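Local coordinates for protein 2-hydroxyisobutyryl-CoA synthetase (Aquincola tertiaricarbonis, PDB 6HE2) that belongs to the ANL superfamily of AMP-binding enzymes, with a large N-terminal part and a smaller C-terminal domain, at residues S342-L347 against F367-D372; E23-P28 against A185-A190. All coordinates share one frame; numbering follows the deposited sequence.

Interaction 1: residues S342-L347 against F367-D372; sequences SGDLTL and FGRIDD. With 8LE ([[(2~{R},3~{S},4~{R},5~{R})-5-(6-aminopurin-9-yl)-3,4-bis(oxidanyl)oxolan-2-yl]methoxy-oxidanyl-phosphoryl] 2-methyl-2-oxidanyl-propanoate), chain D.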
loop_
_atom_site.group_PDB
_atom_site.type_symbol
_atom_site.label_atom_id
_atom_site.label_comp_id
_atom_site.label_asym_id
_atom_site.label_seq_id
_atom_site.Cartn_x
_atom_site.Cartn_y
_atom_site.Cartn_z
ATOM N N SER A 342 2.951 9.161 -23.998
ATOM C CA SER A 342 1.858 8.488 -23.280
ATOM C C SER A 342 1.052 7.578 -24.196
ATOM O O SER A 342 0.550 6.544 -23.740
ATOM C CB SER A 342 0.926 9.519 -22.651
ATOM O OG SER A 342 0.198 10.209 -23.657
ATOM N N GLY A 343 0.865 8.030 -25.444
ATOM C CA GLY A 343 0.072 7.346 -26.457
ATOM C C GLY A 343 -1.411 7.635 -26.310
ATOM O O GLY A 343 -2.234 7.084 -27.049
ATOM N N ASP A 344 -1.765 8.489 -25.337
ATOM C CA ASP A 344 -3.153 8.892 -25.081
ATOM C C ASP A 344 -3.534 10.058 -25.942
ATOM O O ASP A 344 -2.697 10.654 -26.621
ATOM C CB ASP A 344 -3.347 9.292 -23.617
ATOM C CG ASP A 344 -3.003 8.200 -22.647
ATOM O OD1 ASP A 344 -3.494 7.074 -22.835
ATOM O OD2 ASP A 344 -2.190 8.460 -21.730
ATOM N N LEU A 345 -4.801 10.399 -25.903
ATOM C CA LEU A 345 -5.307 11.520 -26.673
ATOM C C LEU A 345 -5.919 12.532 -25.703
ATOM O O LEU A 345 -6.416 12.153 -24.636
ATOM C CB LEU A 345 -6.326 10.986 -27.688
ATOM C CG LEU A 345 -6.657 11.839 -28.869
ATOM C CD1 LEU A 345 -5.394 12.189 -29.693
ATOM C CD2 LEU A 345 -7.720 11.159 -29.721
ATOM N N THR A 346 -5.800 13.816 -26.024
ATOM C CA THR A 346 -6.363 14.880 -25.190
ATOM C C THR A 346 -6.474 16.155 -25.985
ATOM O O THR A 346 -5.872 16.271 -27.055
ATOM C CB THR A 346 -5.564 15.073 -23.863
ATOM O OG1 THR A 346 -6.353 15.833 -22.957
ATOM C CG2 THR A 346 -4.211 15.760 -24.055
ATOM N N LEU A 347 -7.236 17.110 -25.451
ATOM C CA LEU A 347 -7.359 18.453 -25.986
ATOM C C LEU A 347 -6.825 19.381 -24.896
ATOM O O LEU A 347 -7.157 19.175 -23.726
ATOM C CB LEU A 347 -8.820 18.826 -26.316
ATOM C CG LEU A 347 -8.973 20.227 -26.934
ATOM C CD1 LEU A 347 -9.645 20.170 -28.278
ATOM C CD2 LEU A 347 -9.680 21.164 -25.998
ATOM N N PHE A 367 -8.727 10.972 -22.939
ATOM C CA PHE A 367 -9.614 10.042 -23.637
ATOM C C PHE A 367 -8.830 9.465 -24.832
ATOM O O PHE A 367 -7.823 10.040 -25.221
ATOM C CB PHE A 367 -10.884 10.786 -24.125
ATOM C CG PHE A 367 -10.596 12.082 -24.859
ATOM C CD1 PHE A 367 -10.381 13.266 -24.160
ATOM C CD2 PHE A 367 -10.497 12.107 -26.248
ATOM C CE1 PHE A 367 -10.079 14.452 -24.833
ATOM C CE2 PHE A 367 -10.191 13.293 -26.922
ATOM C CZ PHE A 367 -10.004 14.461 -26.213
ATOM N N GLY A 368 -9.266 8.335 -25.362
ATOM C CA GLY A 368 -8.668 7.709 -26.534
ATOM C C GLY A 368 -7.174 7.468 -26.587
ATOM O O GLY A 368 -6.447 7.652 -25.601
ATOM N N ARG A 369 -6.715 7.060 -27.772
ATOM C CA ARG A 369 -5.331 6.692 -28.032
ATOM C C ARG A 369 -4.900 7.121 -29.433
ATOM O O ARG A 369 -5.737 7.369 -30.292
ATOM C CB ARG A 369 -5.174 5.142 -27.908
ATOM C CG ARG A 369 -5.567 4.513 -26.546
ATOM C CD ARG A 369 -4.522 4.694 -25.466
ATOM N NE ARG A 369 -3.256 4.069 -25.849
ATOM C CZ ARG A 369 -2.091 4.302 -25.259
ATOM N NH1 ARG A 369 -2.014 5.147 -24.239
ATOM N NH2 ARG A 369 -0.993 3.702 -25.692
ATOM N N ILE A 370 -3.588 7.129 -29.678
ATOM C CA ILE A 370 -2.981 7.451 -30.982
ATOM C C ILE A 370 -2.959 6.216 -31.907
ATOM O O ILE A 370 -2.646 6.331 -33.093
ATOM C CB ILE A 370 -1.577 8.094 -30.804
ATOM C CG1 ILE A 370 -0.570 7.118 -30.103
ATOM C CG2 ILE A 370 -1.716 9.417 -30.042
ATOM C CD1 ILE A 370 0.903 7.474 -30.299
ATOM N N ASP A 371 -3.317 5.042 -31.352
ATOM C CA ASP A 371 -3.383 3.759 -32.057
ATOM C C ASP A 371 -4.128 3.861 -33.390
ATOM O O ASP A 371 -5.255 4.360 -33.440
ATOM C CB ASP A 371 -4.067 2.687 -31.180
ATOM C CG ASP A 371 -3.439 2.421 -29.816
ATOM O OD1 ASP A 371 -2.568 3.215 -29.394
ATOM O OD2 ASP A 371 -3.856 1.450 -29.150
ATOM N N ASP A 372 -3.457 3.425 -34.464
ATOM C CA ASP A 372 -3.941 3.314 -35.841
ATOM C C ASP A 372 -4.395 4.643 -36.456
ATOM O O ASP A 372 -5.250 4.664 -37.339
ATOM C CB ASP A 372 -5.030 2.225 -35.941
ATOM C CG ASP A 372 -4.496 0.862 -35.529
ATOM O OD1 ASP A 372 -3.395 0.495 -35.986
ATOM O OD2 ASP A 372 -5.154 0.190 -34.707
HETATM C C2 8LE D . -8.015 8.828 -18.450
HETATM C CAA 8LE D . -0.501 5.977 -11.626
HETATM C CAZ 8LE D . -1.879 6.033 -12.298
HETATM C CAB 8LE D . -2.039 7.272 -13.177
HETATM O OAF 8LE D . -2.917 6.066 -11.295
HETATM C CAS 8LE D . -1.988 4.804 -13.183
HETATM O OAD 8LE D . -2.804 3.921 -12.951
HETATM O OAQ 8LE D . -1.089 4.705 -14.323
HETATM P PBC 8LE D . -0.812 3.395 -15.217
HETATM O OAI 8LE D . -1.235 2.138 -14.488
HETATM O OAE 8LE D . 0.649 3.325 -15.587
HETATM O "O5'" 8LE D . -1.627 3.565 -16.599
HETATM C "C5'" 8LE D . -1.544 4.802 -17.317
HETATM C "C4'" 8LE D . -2.604 4.840 -18.409
HETATM O "O4'" 8LE D . -3.911 4.710 -17.827
HETATM C "C3'" 8LE D . -2.632 6.196 -19.096
HETATM O "O3'" 8LE D . -1.674 6.320 -20.151
HETATM C "C2'" 8LE D . -4.086 6.364 -19.514
HETATM O "O2'" 8LE D . -4.348 5.663 -20.735
HETATM C "C1'" 8LE D . -4.846 5.635 -18.409
HETATM N N9 8LE D . -5.300 6.622 -17.381
HETATM C C8 8LE D . -4.752 6.803 -16.164
HETATM N N7 8LE D . -5.404 7.797 -15.517
HETATM C C5 8LE D . -6.337 8.283 -16.357
HETATM C C4 8LE D . -6.277 7.533 -17.530
HETATM N N3 8LE D . -7.114 7.840 -18.564
HETATM N N1 8LE D . -8.117 9.542 -17.312
HETATM C C6 8LE D . -7.286 9.305 -16.264
HETATM N N6 8LE D . -7.412 10.034 -15.135
HETATM O O HOH W 1 1.139 3.568 -23.890
HETATM O O HOH W 2 -6.434 6.843 -23.031
#

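Interaction 2: residues E23-P28 against A185-A190; sequences ENYLPP and AERLRA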
loop_
_atom_site.group_PDB
_atom_site.type_symbol
_atom_site.label_atom_id
_atom_site.label_comp_id
_atom_site.label_asym_id
_atom_site.label_seq_id
_atom_site.Cartn_x
_atom_site.Cartn_y
_atom_site.Cartn_z
ATOM N N GLU A 23 9.759 19.819 5.048
ATOM C CA GLU A 23 8.736 18.864 5.469
ATOM C C GLU A 23 7.709 19.418 6.461
ATOM O O GLU A 23 6.641 18.847 6.579
ATOM C CB GLU A 23 9.386 17.591 6.044
ATOM C CG GLU A 23 10.040 16.700 5.002
ATOM C CD GLU A 23 9.112 16.117 3.953
ATOM O OE1 GLU A 23 7.922 15.883 4.257
ATOM O OE2 GLU A 23 9.597 15.833 2.839
ATOM N N ASN A 24 8.022 20.500 7.169
ATOM C CA ASN A 24 7.145 21.085 8.192
ATOM C C ASN A 24 6.241 22.231 7.683
ATOM O O ASN A 24 5.337 22.663 8.414
ATOM C CB ASN A 24 7.971 21.537 9.410
ATOM C CG ASN A 24 8.990 20.522 9.887
ATOM O OD1 ASN A 24 10.206 20.769 9.862
ATOM N ND2 ASN A 24 8.527 19.345 10.294
ATOM N N TYR A 25 6.471 22.715 6.446
ATOM C CA TYR A 25 5.659 23.784 5.865
ATOM C C TYR A 25 4.212 23.334 5.617
ATOM O O TYR A 25 3.955 22.267 5.060
ATOM C CB TYR A 25 6.274 24.306 4.547
ATOM C CG TYR A 25 5.321 25.146 3.715
ATOM C CD1 TYR A 25 5.078 26.480 4.032
ATOM C CD2 TYR A 25 4.626 24.592 2.642
ATOM C CE1 TYR A 25 4.183 27.247 3.291
ATOM C CE2 TYR A 25 3.735 25.350 1.892
ATOM C CZ TYR A 25 3.506 26.675 2.227
ATOM O OH TYR A 25 2.628 27.439 1.504
ATOM N N LEU A 26 3.286 24.184 6.013
ATOM C CA LEU A 26 1.863 24.045 5.772
ATOM C C LEU A 26 1.357 25.440 5.384
ATOM O O LEU A 26 1.784 26.432 5.984
ATOM C CB LEU A 26 1.092 23.448 6.972
ATOM C CG LEU A 26 1.072 21.901 7.096
ATOM C CD1 LEU A 26 0.208 21.458 8.270
ATOM C CD2 LEU A 26 0.541 21.239 5.847
ATOM N N PRO A 27 0.542 25.570 4.320
ATOM C CA PRO A 27 0.086 26.915 3.923
ATOM C C PRO A 27 -0.826 27.565 4.961
ATOM O O PRO A 27 -1.433 26.834 5.748
ATOM C CB PRO A 27 -0.685 26.664 2.604
ATOM C CG PRO A 27 -0.298 25.267 2.186
ATOM C CD PRO A 27 -0.041 24.528 3.453
ATOM N N PRO A 28 -0.984 28.920 4.967
ATOM C CA PRO A 28 -1.968 29.527 5.879
ATOM C C PRO A 28 -3.331 28.908 5.570
ATOM O O PRO A 28 -3.612 28.585 4.404
ATOM C CB PRO A 28 -1.943 31.020 5.506
ATOM C CG PRO A 28 -0.660 31.227 4.812
ATOM C CD PRO A 28 -0.366 29.939 4.091
ATOM N N ALA A 185 -1.447 12.268 1.234
ATOM C CA ALA A 185 -2.290 12.358 2.439
ATOM C C ALA A 185 -1.428 12.514 3.717
ATOM O O ALA A 185 -1.767 13.303 4.603
ATOM C CB ALA A 185 -3.175 11.111 2.545
ATOM N N GLU A 186 -0.296 11.774 3.785
ATOM C CA GLU A 186 0.641 11.825 4.917
ATOM C C GLU A 186 1.331 13.181 5.015
ATOM O O GLU A 186 1.448 13.725 6.120
ATOM C CB GLU A 186 1.701 10.708 4.808
ATOM C CG GLU A 186 1.154 9.310 5.090
ATOM C CD GLU A 186 2.074 8.141 4.773
ATOM O OE1 GLU A 186 3.069 8.338 4.043
ATOM O OE2 GLU A 186 1.764 7.008 5.203
ATOM N N ARG A 187 1.822 13.710 3.861
ATOM C CA ARG A 187 2.537 14.993 3.828
ATOM C C ARG A 187 1.582 16.186 4.157
ATOM O O ARG A 187 1.990 17.147 4.822
ATOM C CB ARG A 187 3.324 15.161 2.501
ATOM C CG ARG A 187 4.113 16.475 2.331
ATOM C CD ARG A 187 4.969 16.854 3.529
ATOM N NE ARG A 187 5.527 18.200 3.385
ATOM C CZ ARG A 187 5.025 19.306 3.933
ATOM N NH1 ARG A 187 3.942 19.246 4.696
ATOM N NH2 ARG A 187 5.611 20.478 3.730
ATOM N N LEU A 188 0.310 16.064 3.750
ATOM C CA LEU A 188 -0.770 17.035 3.984
ATOM C C LEU A 188 -1.173 17.105 5.467
ATOM O O LEU A 188 -1.818 18.067 5.891
ATOM C CB LEU A 188 -1.997 16.621 3.122
ATOM C CG LEU A 188 -3.269 17.493 3.194
ATOM C CD1 LEU A 188 -2.979 18.956 2.847
ATOM C CD2 LEU A 188 -4.338 16.944 2.298
ATOM N N ARG A 189 -0.799 16.070 6.250
ATOM C CA ARG A 189 -1.132 15.898 7.666
ATOM C C ARG A 189 -2.626 15.556 7.822
ATOM O O ARG A 189 -3.249 15.856 8.836
ATOM C CB ARG A 189 -0.662 17.063 8.585
ATOM C CG ARG A 189 0.786 17.513 8.400
ATOM C CD ARG A 189 1.765 16.610 9.103
ATOM N NE ARG A 189 3.080 17.230 9.251
ATOM C CZ ARG A 189 4.085 17.082 8.393
ATOM N NH1 ARG A 189 3.932 16.345 7.299
ATOM N NH2 ARG A 189 5.252 17.662 8.627
ATOM N N ALA A 190 -3.169 14.857 6.823
ATOM C CA ALA A 190 -4.519 14.313 6.854
ATOM C C ALA A 190 -4.492 13.039 7.722
ATOM O O ALA A 190 -3.423 12.484 7.954
ATOM C CB ALA A 190 -4.945 13.946 5.442
#

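Interaction 1: residues S342-L347 against F367-D372
Asp344 OD1 forms a salt bridge with Arg369 NH1 at 2.8 Å and also lies 2.7 Å from the ribose O2' of 8LE. The two residues face each other as a non-hydrogen-bonded pair where strand 340-347 meets 366-369, the edge strand of an antiparallel sheet, and a beta bulge shifts the register before the next pair, Leu345 with Phe367. The guanidinium nitrogen comes to OD1 from well above the carboxylate plane, while OD1 lies in the guanidinium plane; the two planes are 72° apart. Asp344 OD2 approaches O3' of 8LE, putting one carboxylate beside both ribose hydroxyls, consistent with the ribose-binding aspartate of ANL relatives. Arg369 reaches back because its chain bends at both chi2 and chi3. The same NH1 also donates to Ser342 O at 3.0 Å, which a water bonded to Arg369 NH2 binds as well. Gly343 O sits 3.2 Å above the centre of the guanidinium plane and accepts its hydrogen bond instead from Ile370 N. Ser342 OG, itself paired with Pro325 O, closes an ST turn by accepting from Asp344 N. Beyond Ile370 the chain probably enters the hinge to the C-terminal domain, as in relatives. At the bulge Leu345 N is shared weakly between the carbonyls of Phe367 and Gly368, whereas Phe367 N donates to Leu345 O (3.1 Å, 160° at the hydrogen). That Leu345 O also lies over the centre of the Phe367 ring, 4.1 Å above its plane.

Interaction 2: residues E23-P28 against A185-A190
Arg187, in the last turn of helix 176-187, clasps Tyr25 O end-on: NH2 donates at 2.8 Å and NH1 donates to the same oxygen at 3.0 Å. The NH2 bond lies in the carbonyl plane on a lone pair, and the oxygen stays almost exactly in the guanidinium plane. Glu23 O rests over the face of that guanidinium, 3.1 Å above its centre, without a hydrogen bond to it. Arg187 NE faces Glu23 OE1 in a salt bridge of 3.4 Å; NE is also bonded to Asn149, and OE1 pairs with Arg145, both on helix 141-157. Next, Leu188 O touches Leu26 CD2. Arg189 takes a positive phi (71°) and ends the helix in a Schellman motif, with Ala190 N bonded back to Ala185 O. The CB of Arg189 is directed toward 23-28; Arg189 CG packs on Leu26 CD1 at 4.0 Å, and Arg189 NH2 donates weakly to Glu23 O at 2.7 Å. Both arginines thus address main-chain carbonyls of a segment lacking regular structure; with Arg187 NH2 also bonded to Asp22 O, the chemistry implies a polar grip that falls largely on the loop's backbone, supplemented by the Glu23 carboxylate and the apolar Leu26 side chain.

How the interactions relate
From the N terminus, the chain first runs through 23-28, a loop before helix 36-40, and returns to it at 185-190, after a long excursion rich in helices. Interaction 2 thus closes a loop of 156 intervening residues and ties the N-terminal segment to the end of helix 176-187, just before strand 191-193 at one border of the parallel sheet. Interaction 1 opens only later and closes a short loop of 19 residues, joining neighbouring strands of the antiparallel sheet beside 8LE. The two loops lie in series, neither nesting nor crossing. The centres of interactions 1 and 2 are about 35 Å apart. The nearest atoms of interactions 1 and 2 are about 23 Å apart, without touching.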